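Isomerase/lactonizing enzyme (Agrobacterium fabrum str. C58, PDB 2NQL) is of unknown function but belongs to the mandelate racemase/muconate lactonizing enzyme family of the enolase superfamily and has a sodium ion bound. Local coordinates at residues Val73-Leu86 against Gly116-Ile128. Sequence-based numbering, arbitrary orientation.
Sequences VAPGAVAALINDLL and GGFYVDALAALDI
A122 and L86 interlock as reciprocal knobs into holes where the 75-86 and 117-128 parts of helices 75-90 and 117-138 cross at -64° in the N-terminal capping domain of this enolase-superfamily protein. The methyl of A122 lies among V78, L81, I82 and L86, and so small a knob lets the backbones come close, with CA of V78 only 5.3 Å from CA of A122. In return L86 enters the hole formed by Y119, A122, L123 and L126: its CD1 packs on A122 CB at 3.6 Å, while its CD2 touches both L123 CD2 (3.7 Å) and Y119 OH (3.5 Å), the two leucines crossing at about a right angle. V78 is likewise split. Its CG1 stands anti to the backbone N (chi1 164°) and lies 3.9 Å from A122 CB, leaving CG2 to pack on F118 O and D121 CB and, more loosely, near the ring plane at the edge of F118.

F118 swings its ring toward the start of helix 75-90, where A77 CB rests 4.0 Å above one face, displaced toward the rim. Y114 of the second subunit stacks on F118 and hydrogen-bonds D121 OD2, so this end of the packing continues into the dimer interface. On the other flank of the A122 knob, I82 and L126 slide past each other in opposite directions, I82 CG2 touching L126 CD2 at 4.2 Å.

The Y119 ring lies beside L81, L85 and L86, its hydroxyl hydrogen-bonded to L105 O of helix 98-109. The side chains of L85 and Y119 cross at about a right angle, L85 CD2 meeting the ring at its edge, in plane, 3.9 Å from Y119 CE1.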
loop_
_atom_site.group_PDB
_atom_site.type_symbol
_atom_site.label_atom_id
_atom_site.label_comp_id
_atom_site.label_asym_id
_atom_site.label_seq_id
_atom_site.Cartn_x
_atom_site.Cartn_y
_atom_site.Cartn_z
ATOM N N VAL A 73 5.914 6.172 -12.043
ATOM C CA VAL A 73 4.536 5.837 -12.395
ATOM C C VAL A 73 3.577 6.726 -11.596
ATOM O O VAL A 73 3.645 6.758 -10.362
ATOM C CB VAL A 73 4.245 4.348 -12.154
ATOM C CG1 VAL A 73 2.795 4.009 -12.565
ATOM C CG2 VAL A 73 5.226 3.452 -12.948
ATOM N N ALA A 74 2.722 7.447 -12.315
ATOM C CA ALA A 74 1.672 8.290 -11.707
ATOM C C ALA A 74 2.218 9.132 -10.524
ATOM O O ALA A 74 1.774 8.965 -9.370
ATOM C CB ALA A 74 0.508 7.396 -11.276
ATOM N N PRO A 75 3.189 10.035 -10.800
ATOM C CA PRO A 75 3.762 10.874 -9.751
ATOM C C PRO A 75 2.713 11.822 -9.139
ATOM O O PRO A 75 2.925 12.315 -8.044
ATOM C CB PRO A 75 4.814 11.697 -10.506
ATOM C CG PRO A 75 4.344 11.723 -11.917
ATOM C CD PRO A 75 3.796 10.338 -12.111
ATOM N N GLY A 76 1.617 12.066 -9.868
ATOM C CA GLY A 76 0.435 12.751 -9.328
ATOM C C GLY A 76 -0.154 12.141 -8.054
ATOM O O GLY A 76 -0.817 12.856 -7.296
ATOM N N ALA A 77 0.048 10.842 -7.835
ATOM C CA ALA A 77 -0.424 10.169 -6.619
ATOM C C ALA A 77 0.310 10.688 -5.366
ATOM O O ALA A 77 -0.328 11.214 -4.421
ATOM C CB ALA A 77 -0.302 8.664 -6.757
ATOM N N VAL A 78 1.647 10.609 -5.359
ATOM C CA VAL A 78 2.418 11.203 -4.267
ATOM C C VAL A 78 2.179 12.708 -4.142
ATOM O O VAL A 78 2.030 13.225 -3.002
ATOM C CB VAL A 78 3.939 10.878 -4.350
ATOM C CG1 VAL A 78 4.760 11.811 -3.463
ATOM C CG2 VAL A 78 4.182 9.440 -3.930
ATOM N N ALA A 79 2.156 13.411 -5.278
ATOM C CA ALA A 79 1.945 14.864 -5.289
ATOM C C ALA A 79 0.600 15.222 -4.658
ATOM O O ALA A 79 0.541 16.140 -3.855
ATOM C CB ALA A 79 2.015 15.418 -6.685
ATOM N N ALA A 80 -0.446 14.459 -4.979
ATOM C CA ALA A 80 -1.762 14.707 -4.344
ATOM C C ALA A 80 -1.715 14.467 -2.848
ATOM O O ALA A 80 -2.238 15.273 -2.072
ATOM C CB ALA A 80 -2.850 13.832 -4.999
ATOM N N LEU A 81 -1.097 13.367 -2.432
ATOM C CA LEU A 81 -0.995 13.048 -1.002
ATOM C C LEU A 81 -0.311 14.186 -0.266
ATOM O O LEU A 81 -0.784 14.637 0.789
ATOM C CB LEU A 81 -0.255 11.710 -0.789
ATOM C CG LEU A 81 -1.087 10.502 -1.230
ATOM C CD1 LEU A 81 -0.246 9.235 -1.221
ATOM C CD2 LEU A 81 -2.282 10.304 -0.271
ATOM N N ILE A 82 0.788 14.681 -0.832
ATOM C CA ILE A 82 1.524 15.730 -0.141
ATOM C C ILE A 82 0.750 17.059 -0.164
ATOM O O ILE A 82 0.543 17.663 0.902
ATOM C CB ILE A 82 2.977 15.872 -0.679
ATOM C CG1 ILE A 82 3.752 14.567 -0.382
ATOM C CG2 ILE A 82 3.663 17.107 -0.046
ATOM C CD1 ILE A 82 5.184 14.541 -1.002
ATOM N N ASN A 83 0.303 17.491 -1.347
ATOM C CA ASN A 83 -0.359 18.801 -1.481
ATOM C C ASN A 83 -1.726 18.863 -0.761
ATOM O O ASN A 83 -2.059 19.889 -0.134
ATOM C CB ASN A 83 -0.547 19.200 -2.940
ATOM C CG ASN A 83 0.786 19.547 -3.616
ATOM O OD1 ASN A 83 1.658 20.182 -3.008
ATOM N ND2 ASN A 83 0.944 19.114 -4.860
ATOM N N ASP A 84 -2.491 17.779 -0.852
ATOM C CA ASP A 84 -3.851 17.778 -0.268
ATOM C C ASP A 84 -3.835 17.543 1.231
ATOM O O ASP A 84 -4.603 18.165 1.968
ATOM C CB ASP A 84 -4.768 16.729 -0.931
ATOM C CG ASP A 84 -6.193 16.725 -0.318
ATOM O OD1 ASP A 84 -6.893 17.740 -0.436
ATOM O OD2 ASP A 84 -6.570 15.724 0.315
ATOM N N LEU A 85 -2.987 16.618 1.668
ATOM C CA LEU A 85 -3.045 16.079 3.016
ATOM C C LEU A 85 -1.794 16.334 3.846
ATOM O O LEU A 85 -1.874 16.879 4.945
ATOM C CB LEU A 85 -3.360 14.578 2.999
ATOM C CG LEU A 85 -3.233 13.821 4.335
ATOM C CD1 LEU A 85 -4.321 14.236 5.372
ATOM C CD2 LEU A 85 -3.173 12.287 4.168
ATOM N N LEU A 86 -0.634 15.900 3.357
ATOM C CA LEU A 86 0.476 15.680 4.285
ATOM C C LEU A 86 1.224 16.971 4.619
ATOM O O LEU A 86 1.668 17.154 5.751
ATOM C CB LEU A 86 1.447 14.638 3.719
ATOM C CG LEU A 86 0.895 13.235 3.569
ATOM C CD1 LEU A 86 1.800 12.448 2.601
ATOM C CD2 LEU A 86 0.830 12.546 4.949
ATOM N N GLY A 116 1.677 1.290 3.252
ATOM C CA GLY A 116 2.806 1.098 2.329
ATOM C C GLY A 116 2.608 1.868 1.049
ATOM O O GLY A 116 2.156 3.015 1.071
ATOM N N GLY A 117 2.945 1.228 -0.073
ATOM C CA GLY A 117 2.678 1.786 -1.405
ATOM C C GLY A 117 3.035 3.246 -1.607
ATOM O O GLY A 117 4.116 3.698 -1.196
ATOM N N PHE A 118 2.108 4.003 -2.204
ATOM C CA PHE A 118 2.317 5.427 -2.459
ATOM C C PHE A 118 2.304 6.276 -1.201
ATOM O O PHE A 118 2.944 7.310 -1.159
ATOM C CB PHE A 118 1.268 5.964 -3.438
ATOM C CG PHE A 118 1.406 5.369 -4.820
ATOM C CD1 PHE A 118 2.398 5.822 -5.676
ATOM C CD2 PHE A 118 0.549 4.331 -5.234
ATOM C CE1 PHE A 118 2.547 5.261 -6.965
ATOM C CE2 PHE A 118 0.682 3.772 -6.507
ATOM C CZ PHE A 118 1.700 4.233 -7.368
ATOM N N TYR A 119 1.539 5.863 -0.197
ATOM C CA TYR A 119 1.492 6.634 1.041
ATOM C C TYR A 119 2.875 6.699 1.694
ATOM O O TYR A 119 3.345 7.793 2.009
ATOM C CB TYR A 119 0.491 6.047 2.038
ATOM C CG TYR A 119 0.160 7.019 3.155
ATOM C CD1 TYR A 119 -0.574 8.158 2.898
ATOM C CD2 TYR A 119 0.573 6.772 4.486
ATOM C CE1 TYR A 119 -0.913 9.061 3.926
ATOM C CE2 TYR A 119 0.257 7.679 5.527
ATOM C CZ TYR A 119 -0.499 8.806 5.233
ATOM O OH TYR A 119 -0.854 9.724 6.198
ATOM N N VAL A 120 3.527 5.545 1.833
ATOM C CA VAL A 120 4.873 5.534 2.397
ATOM C C VAL A 120 5.913 6.140 1.456
ATOM O O VAL A 120 6.863 6.757 1.926
ATOM C CB VAL A 120 5.280 4.198 3.095
ATOM C CG1 VAL A 120 6.721 4.284 3.731
ATOM C CG2 VAL A 120 4.273 3.888 4.234
ATOM N N ASP A 121 5.704 6.042 0.136
ATOM C CA ASP A 121 6.587 6.766 -0.806
ATOM C C ASP A 121 6.575 8.253 -0.425
ATOM O O ASP A 121 7.632 8.897 -0.307
ATOM C CB ASP A 121 6.085 6.661 -2.258
ATOM C CG ASP A 121 6.478 5.371 -2.957
ATOM O OD1 ASP A 121 7.205 4.525 -2.400
ATOM O OD2 ASP A 121 5.978 5.207 -4.104
ATOM N N ALA A 122 5.369 8.792 -0.235
ATOM C CA ALA A 122 5.207 10.203 0.102
ATOM C C ALA A 122 5.888 10.548 1.419
ATOM O O ALA A 122 6.587 11.567 1.507
ATOM C CB ALA A 122 3.719 10.604 0.134
ATOM N N LEU A 123 5.676 9.701 2.425
ATOM C CA LEU A 123 6.286 9.894 3.735
ATOM C C LEU A 123 7.800 9.846 3.644
ATOM O O LEU A 123 8.475 10.590 4.338
ATOM C CB LEU A 123 5.784 8.886 4.743
ATOM C CG LEU A 123 4.267 8.828 5.043
ATOM C CD1 LEU A 123 3.994 7.844 6.214
ATOM C CD2 LEU A 123 3.688 10.226 5.322
ATOM N N ALA A 124 8.313 8.984 2.768
ATOM C CA ALA A 124 9.757 8.838 2.567
ATOM C C ALA A 124 10.376 10.160 2.113
ATOM O O ALA A 124 11.404 10.616 2.680
ATOM C CB ALA A 124 10.035 7.702 1.544
ATOM N N ALA A 125 9.761 10.795 1.115
ATOM C CA ALA A 125 10.259 12.076 0.638
ATOM C C ALA A 125 10.255 13.169 1.721
ATOM O O ALA A 125 11.230 13.919 1.874
ATOM C CB ALA A 125 9.529 12.519 -0.626
ATOM N N LEU A 126 9.172 13.244 2.494
ATOM C CA LEU A 126 9.079 14.219 3.573
ATOM C C LEU A 126 10.085 13.950 4.684
ATOM O O LEU A 126 10.615 14.886 5.263
ATOM C CB LEU A 126 7.649 14.208 4.160
ATOM C CG LEU A 126 6.594 14.655 3.142
ATOM C CD1 LEU A 126 5.140 14.397 3.685
ATOM C CD2 LEU A 126 6.736 16.135 2.639
ATOM N N ASP A 127 10.307 12.670 4.962
ATOM C CA ASP A 127 11.202 12.242 6.045
ATOM C C ASP A 127 12.660 12.590 5.682
ATOM O O ASP A 127 13.416 13.114 6.513
ATOM C CB ASP A 127 11.041 10.746 6.305
ATOM C CG ASP A 127 11.878 10.255 7.485
ATOM O OD1 ASP A 127 11.448 10.424 8.652
ATOM O OD2 ASP A 127 12.961 9.678 7.244
ATOM N N ILE A 128 13.035 12.333 4.434
ATOM C CA ILE A 128 14.393 12.679 3.975
ATOM C C ILE A 128 14.620 14.215 4.063
ATOM O O ILE A 128 15.631 14.667 4.604
ATOM C CB ILE A 128 14.645 12.140 2.528
ATOM C CG1 ILE A 128 14.621 10.602 2.538
ATOM C CG2 ILE A 128 16.004 12.726 1.980
ATOM C CD1 ILE A 128 14.490 9.947 1.148
#